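PDB 4R3L: N-alpha-acetyltransferase, which transfers the acetyl group of acetyl-CoA to the free alpha-amino group at protein N-termini, preferring those that begin with serine. Local coordinates for residues E44-K47 and A52-V55; L126-S131 and A137-L142. One frame throughout, in Å; residues are numbered along the deposited sequence.

Interaction 1 (E44-K47 and A52-V55); sequences EHLK and AFFV
Leu46 and Phe53 have the nearest CA atoms of segments 44-47 and 52-55, 6.5 Å apart, where helix 39-49 passes the residues that lead into strand 54-58. Phe53, whose CA–CB bond points toward the helix, carries the contact on its side. With CG anti to the backbone N (chi1 -163°), its ring reaches out from the chain and brings the CD1–CE1 side up to the helix. CD1 of Phe53 rests 3.7 Å from CA of Leu46, an oblique approach. His45 meets the same ring at its edge, where its carbonyl carbon C lies 4.1 Å from Phe53 CD1. The ring is thus pressed largely against helix backbone. From Leu46 the side chain adds its root, CB standing 4.0 Å from Phe53 CD1, and the methyl CD1 comes almost as near; the two side chains cross at about a right angle. The imidazole of His45 leads away from Phe53, and its ND1 is hydrogen-bonded to Phe41 O one turn earlier in the helix.

Met67 and Pro68 of strand 61-72 and Ile25 of helix 22-32 also pack on Phe53, while Ile22 and Met19 pack on Leu46. This is a small hydrophobic junction, with 127 Å² buried, that seats helix 39-49 against the start of strand 54-58 of the GNAT sheet by van der Waals contact, without a polar bond between the two segments.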
loop_
_atom_site.group_PDB
_atom_site.type_symbol
_atom_site.label_atom_id
_atom_site.label_comp_id
_atom_site.label_asym_id
_atom_site.label_seq_id
_atom_site.Cartn_x
_atom_site.Cartn_y
_atom_site.Cartn_z
ATOM N N GLU A 44 5.452 -13.702 -3.462
ATOM C CA GLU A 44 5.812 -13.226 -4.790
ATOM C C GLU A 44 6.012 -11.720 -4.814
ATOM O O GLU A 44 6.879 -11.224 -5.521
ATOM C CB GLU A 44 4.770 -13.639 -5.815
ATOM C CG GLU A 44 4.913 -15.132 -6.099
ATOM C CD GLU A 44 3.902 -15.664 -7.077
ATOM O OE1 GLU A 44 2.996 -16.398 -6.629
ATOM O OE2 GLU A 44 4.040 -15.387 -8.286
ATOM N N HIS A 45 5.205 -10.991 -4.056
ATOM C CA HIS A 45 5.389 -9.539 -4.026
ATOM C C HIS A 45 6.686 -9.182 -3.311
ATOM O O HIS A 45 7.358 -8.213 -3.680
ATOM C CB HIS A 45 4.185 -8.854 -3.363
ATOM C CG HIS A 45 2.974 -8.805 -4.239
ATOM N ND1 HIS A 45 2.277 -9.936 -4.603
ATOM C CD2 HIS A 45 2.356 -7.766 -4.850
ATOM C CE1 HIS A 45 1.271 -9.597 -5.393
ATOM N NE2 HIS A 45 1.291 -8.286 -5.550
ATOM N N LEU A 46 7.063 -9.963 -2.300
ATOM C CA LEU A 46 8.341 -9.716 -1.643
ATOM C C LEU A 46 9.496 -10.010 -2.611
ATOM O O LEU A 46 10.423 -9.223 -2.724
ATOM C CB LEU A 46 8.470 -10.545 -0.361
ATOM C CG LEU A 46 9.791 -10.410 0.399
ATOM C CD1 LEU A 46 10.010 -8.970 0.811
ATOM C CD2 LEU A 46 9.819 -11.330 1.608
ATOM N N LYS A 47 9.425 -11.117 -3.351
ATOM C CA LYS A 47 10.513 -11.437 -4.264
ATOM C C LYS A 47 10.588 -10.518 -5.487
ATOM O O LYS A 47 11.678 -10.217 -5.967
ATOM C CB LYS A 47 10.413 -12.904 -4.700
ATOM C CG LYS A 47 10.551 -13.824 -3.498
ATOM C CD LYS A 47 10.935 -15.241 -3.848
ATOM C CE LYS A 47 11.145 -16.058 -2.569
ATOM N NZ LYS A 47 12.391 -15.676 -1.821
ATOM N N ALA A 52 10.517 -2.047 -2.179
ATOM C CA ALA A 52 9.474 -1.099 -1.771
ATOM C C ALA A 52 8.490 -1.709 -0.753
ATOM O O ALA A 52 7.464 -1.088 -0.415
ATOM C CB ALA A 52 8.712 -0.573 -3.023
ATOM N N PHE A 53 8.829 -2.900 -0.249
ATOM C CA PHE A 53 8.001 -3.662 0.692
ATOM C C PHE A 53 8.599 -3.455 2.087
ATOM O O PHE A 53 9.678 -3.978 2.407
ATOM C CB PHE A 53 8.021 -5.172 0.311
ATOM C CG PHE A 53 6.921 -6.026 0.906
ATOM C CD1 PHE A 53 6.415 -7.112 0.160
ATOM C CD2 PHE A 53 6.355 -5.756 2.142
ATOM C CE1 PHE A 53 5.405 -7.919 0.678
ATOM C CE2 PHE A 53 5.331 -6.565 2.656
ATOM C CZ PHE A 53 4.863 -7.644 1.915
ATOM N N PHE A 54 7.924 -2.680 2.923
ATOM C CA PHE A 54 8.466 -2.386 4.236
ATOM C C PHE A 54 7.608 -2.931 5.369
ATOM O O PHE A 54 6.400 -3.114 5.220
ATOM C CB PHE A 54 8.628 -0.874 4.398
ATOM C CG PHE A 54 9.732 -0.283 3.567
ATOM C CD1 PHE A 54 11.016 -0.142 4.098
ATOM C CD2 PHE A 54 9.501 0.163 2.276
ATOM C CE1 PHE A 54 12.039 0.424 3.337
ATOM C CE2 PHE A 54 10.525 0.709 1.512
ATOM C CZ PHE A 54 11.790 0.843 2.043
ATOM N N VAL A 55 8.251 -3.176 6.507
ATOM C CA VAL A 55 7.538 -3.481 7.739
ATOM C C VAL A 55 7.906 -2.462 8.812
ATOM O O VAL A 55 8.975 -1.868 8.761
ATOM C CB VAL A 55 7.854 -4.892 8.264
ATOM C CG1 VAL A 55 7.189 -5.984 7.376
ATOM C CG2 VAL A 55 9.366 -5.095 8.382
#

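Interaction 2 (L126-S131 and A137-L142). With COA (coenzyme A), chain C.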
loop_
_atom_site.group_PDB
_atom_site.type_symbol
_atom_site.label_atom_id
_atom_site.label_comp_id
_atom_site.label_asym_id
_atom_site.label_seq_id
_atom_site.Cartn_x
_atom_site.Cartn_y
_atom_site.Cartn_z
ATOM N N LEU A 126 -3.514 3.667 -5.396
ATOM C CA LEU A 126 -4.089 2.632 -4.560
ATOM C C LEU A 126 -5.593 2.694 -4.672
ATOM O O LEU A 126 -6.143 3.659 -5.210
ATOM C CB LEU A 126 -3.654 2.811 -3.103
ATOM C CG LEU A 126 -3.973 4.189 -2.508
ATOM C CD1 LEU A 126 -5.399 4.299 -1.929
ATOM C CD2 LEU A 126 -2.944 4.580 -1.460
ATOM N N GLU A 127 -6.249 1.675 -4.141
ATOM C CA GLU A 127 -7.700 1.666 -4.026
ATOM C C GLU A 127 -8.092 1.721 -2.548
ATOM O O GLU A 127 -7.430 1.108 -1.713
ATOM C CB GLU A 127 -8.280 0.417 -4.692
ATOM C CG GLU A 127 -8.270 0.434 -6.218
ATOM C CD GLU A 127 -6.950 0.008 -6.825
ATOM O OE1 GLU A 127 -6.193 -0.739 -6.170
ATOM O OE2 GLU A 127 -6.673 0.413 -7.977
ATOM N N VAL A 128 -9.148 2.453 -2.196
ATOM C CA VAL A 128 -9.588 2.445 -0.794
ATOM C C VAL A 128 -11.123 2.436 -0.701
ATOM O O VAL A 128 -11.773 3.123 -1.468
ATOM C CB VAL A 128 -9.003 3.653 -0.024
ATOM C CG1 VAL A 128 -9.376 4.966 -0.691
ATOM C CG2 VAL A 128 -9.434 3.639 1.433
ATOM N N ARG A 129 -11.689 1.630 0.200
ATOM C CA ARG A 129 -13.147 1.618 0.399
ATOM C C ARG A 129 -13.656 3.022 0.692
ATOM O O ARG A 129 -13.064 3.738 1.486
ATOM C CB ARG A 129 -13.547 0.679 1.547
ATOM C CG ARG A 129 -13.438 -0.790 1.227
ATOM C CD ARG A 129 -13.974 -1.660 2.369
ATOM N NE ARG A 129 -13.796 -3.086 2.102
ATOM C CZ ARG A 129 -14.743 -3.881 1.606
ATOM N NH1 ARG A 129 -15.944 -3.387 1.325
ATOM N NH2 ARG A 129 -14.493 -5.172 1.390
ATOM N N VAL A 130 -14.755 3.421 0.062
ATOM C CA VAL A 130 -15.304 4.762 0.293
ATOM C C VAL A 130 -15.714 4.994 1.755
ATOM O O VAL A 130 -15.860 6.134 2.193
ATOM C CB VAL A 130 -16.512 5.030 -0.627
ATOM C CG1 VAL A 130 -16.068 5.013 -2.080
ATOM C CG2 VAL A 130 -17.613 3.994 -0.384
ATOM N N SER A 131 -15.884 3.919 2.516
ATOM C CA SER A 131 -16.226 4.050 3.930
ATOM C C SER A 131 -14.989 4.141 4.840
ATOM O O SER A 131 -15.105 4.431 6.033
ATOM C CB SER A 131 -17.103 2.873 4.371
ATOM O OG SER A 131 -16.472 1.632 4.091
ATOM N N ALA A 137 -8.240 9.862 4.950
ATOM C CA ALA A 137 -7.641 11.033 5.583
ATOM C C ALA A 137 -6.124 10.987 5.449
ATOM O O ALA A 137 -5.497 11.997 5.124
ATOM C CB ALA A 137 -8.044 11.113 7.052
ATOM N N LEU A 138 -5.560 9.811 5.709
ATOM C CA LEU A 138 -4.126 9.568 5.596
ATOM C C LEU A 138 -3.648 9.977 4.202
ATOM O O LEU A 138 -2.789 10.851 4.053
ATOM C CB LEU A 138 -3.828 8.089 5.880
ATOM C CG LEU A 138 -2.495 7.440 5.502
ATOM C CD1 LEU A 138 -1.405 7.893 6.433
ATOM C CD2 LEU A 138 -2.612 5.907 5.496
ATOM N N TYR A 139 -4.243 9.368 3.181
ATOM C CA TYR A 139 -3.843 9.617 1.800
ATOM C C TYR A 139 -4.029 11.076 1.362
ATOM O O TYR A 139 -3.196 11.628 0.636
ATOM C CB TYR A 139 -4.620 8.684 0.866
ATOM C CG TYR A 139 -4.550 7.218 1.259
ATOM C CD1 TYR A 139 -3.379 6.654 1.758
ATOM C CD2 TYR A 139 -5.658 6.400 1.135
ATOM C CE1 TYR A 139 -3.327 5.306 2.107
ATOM C CE2 TYR A 139 -5.615 5.074 1.489
ATOM C CZ TYR A 139 -4.454 4.528 1.979
ATOM O OH TYR A 139 -4.433 3.187 2.315
ATOM N N GLU A 140 -5.120 11.710 1.767
ATOM C CA GLU A 140 -5.302 13.115 1.393
ATOM C C GLU A 140 -4.242 14.004 2.069
ATOM O O GLU A 140 -3.761 14.971 1.478
ATOM C CB GLU A 140 -6.719 13.592 1.732
ATOM C CG GLU A 140 -7.784 13.049 0.775
ATOM C CD GLU A 140 -9.199 13.410 1.197
ATOM O OE1 GLU A 140 -9.390 13.791 2.372
ATOM O OE2 GLU A 140 -10.117 13.308 0.352
ATOM N N LYS A 141 -3.849 13.650 3.288
ATOM C CA LYS A 141 -2.768 14.369 3.964
ATOM C C LYS A 141 -1.447 14.252 3.207
ATOM O O LYS A 141 -0.632 15.169 3.234
ATOM C CB LYS A 141 -2.585 13.864 5.398
ATOM C CG LYS A 141 -3.329 14.680 6.450
ATOM C CD LYS A 141 -2.515 14.794 7.736
ATOM C CE LYS A 141 -3.242 15.623 8.795
ATOM N NZ LYS A 141 -3.502 17.035 8.379
ATOM N N LEU A 142 -1.243 13.119 2.533
ATOM C CA LEU A 142 -0.022 12.866 1.767
ATOM C C LEU A 142 -0.190 13.302 0.326
ATOM O O LEU A 142 0.575 12.900 -0.552
ATOM C CB LEU A 142 0.361 11.381 1.820
ATOM C CG LEU A 142 1.244 10.937 2.989
ATOM C CD1 LEU A 142 0.637 11.325 4.320
ATOM C CD2 LEU A 142 1.479 9.439 2.938
HETATM N N1A COA C . -9.372 9.385 11.815
HETATM C C2A COA C . -9.022 10.542 11.216
HETATM N N3A COA C . -7.821 10.684 10.651
HETATM C C4A COA C . -6.916 9.657 10.670
HETATM C C5A COA C . -7.245 8.455 11.280
HETATM C C6A COA C . -8.515 8.335 11.865
HETATM N N6A COA C . -8.905 7.089 12.515
HETATM N N7A COA C . -6.151 7.609 11.145
HETATM C C8A COA C . -5.181 8.287 10.472
HETATM N N9A COA C . -5.631 9.521 10.170
HETATM C C1B COA C . -4.895 10.586 9.468
HETATM C C2B COA C . -4.549 11.667 10.415
HETATM O O2B COA C . -4.462 12.881 9.758
HETATM C C3B COA C . -3.226 11.291 10.855
HETATM O O3B COA C . -2.605 12.387 11.399
HETATM P P3B COA C . -2.624 12.590 12.954
HETATM O O7A COA C . -1.553 13.600 13.364
HETATM O O8A COA C . -2.339 11.300 13.617
HETATM O O9A COA C . -3.973 13.082 13.380
HETATM C C4B COA C . -2.614 10.864 9.584
HETATM O O4B COA C . -3.632 10.137 8.944
HETATM C C5B COA C . -1.467 9.968 9.794
HETATM O O5B COA C . -1.840 8.702 10.260
HETATM P P1A COA C . -0.845 7.547 10.674
HETATM O O1A COA C . -0.588 7.553 12.157
HETATM O O2A COA C . 0.393 7.656 9.883
HETATM O O3A COA C . -1.691 6.243 10.307
HETATM P P2A COA C . -1.740 4.899 11.130
HETATM O O4A COA C . -2.622 5.016 12.364
HETATM O O5A COA C . -0.358 4.439 11.469
HETATM O O6A COA C . -2.400 3.797 10.162
HETATM C CBP COA C . -4.189 2.985 8.714
HETATM C CCP COA C . -3.398 4.195 9.298
HETATM C CDP COA C . -5.312 3.499 7.853
HETATM C CEP COA C . -3.211 2.161 7.880
HETATM C CAP COA C . -4.693 2.212 9.913
HETATM O OAP COA C . -5.801 2.840 10.561
HETATM C C9P COA C . -5.137 0.794 9.612
HETATM O O9P COA C . -4.300 -0.147 9.576
HETATM N N8P COA C . -6.527 0.461 9.388
HETATM C C7P COA C . -6.995 -0.891 9.097
HETATM C C6P COA C . -6.424 -1.467 7.769
HETATM C C5P COA C . -6.649 -0.535 6.582
HETATM O O5P COA C . -7.796 -0.046 6.413
HETATM N N4P COA C . -5.541 -0.205 5.683
HETATM C C3P COA C . -5.750 0.692 4.564
HETATM C C2P COA C . -6.633 0.214 3.418
HETATM S S1P COA C . -6.561 1.088 1.887
#
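Leu126 and Tyr139 have the nearest CA atoms between segments 126-131 and 137-142, on strand 123-129 and helix 133-141, 9.4 Å apart, a gap wide enough to be filled by side chains. Within the helix Lys141 N bonds to Ala137 O, and Leu142 leaves helical geometry at its end. The CA–CB bond of Tyr139 points toward the strand, and with CG anti to the carbonyl carbon (chi1 -52°) the ring continues to the fork of Leu126. One methyl of that fork, CD2, sits beneath the ring in a CH-pi contact, 3.7 Å from the Tyr139 centroid and 12° off the ring normal. The other, CD1, meets Tyr139 CE2 at 3.5 Å. Val128 comes in at the ring edge instead, its CB lying 4.0 Å from Tyr139 CE2.

The same edge faces coenzyme A, whose thiol sulfur S1P lies near the plane of the ring and in close contact with Tyr139 OH, at 3.0 Å; no hydrogen bond is assigned, and the hydroxyl is buried without a partner. Val128 CG2 touches that sulfur too, at 3.9 Å. Farther along the cofactor, Leu138 CA packs on the ribose oxygen O4B at 3.4 Å, and Ala137 CB meets the adenine atom N3A at 3.6 Å. On the other side of the strand, Glu127, a zinc-binding residue, hydrogen-bonds through OE1 to His88.

A leucine here in place of Tyr139 would take away the ring and hydroxyl, and would probably open a gap between Leu126 and the thiol. This strand–helix pair forms part of the acetyl-CoA site of the GNAT fold: Leu126 and Val128 help to hold the ring, with Ile92 and Met163 also packing on it, and its hydroxyl may thereby influence the sulfur that carries the acetyl group in acetyl-CoA.

Overall arrangement
Interactions 1 and 2 illustrate how one mixed sheet can serve two separate packing sites. Their centres lie 21 Å apart, on opposite sides of the chain's centre, and their nearest atoms remain about 11 Å from each other. Along the chain, interaction 1 is complete before interaction 2 begins. The difference is in what each lies near: the Phe53 side chain is about 13 Å from coenzyme A, whereas segments 126-131 and 137-142 both touch the cofactor. Interaction 1 nevertheless lies near the substrate- and zinc-binding residues, because the side chain of His45 is about 7 Å from that of substrate-binding Tyr37 and about 8 Å from that of zinc-binding His88, the hydrogen-bond partner of Glu127 in interaction 2.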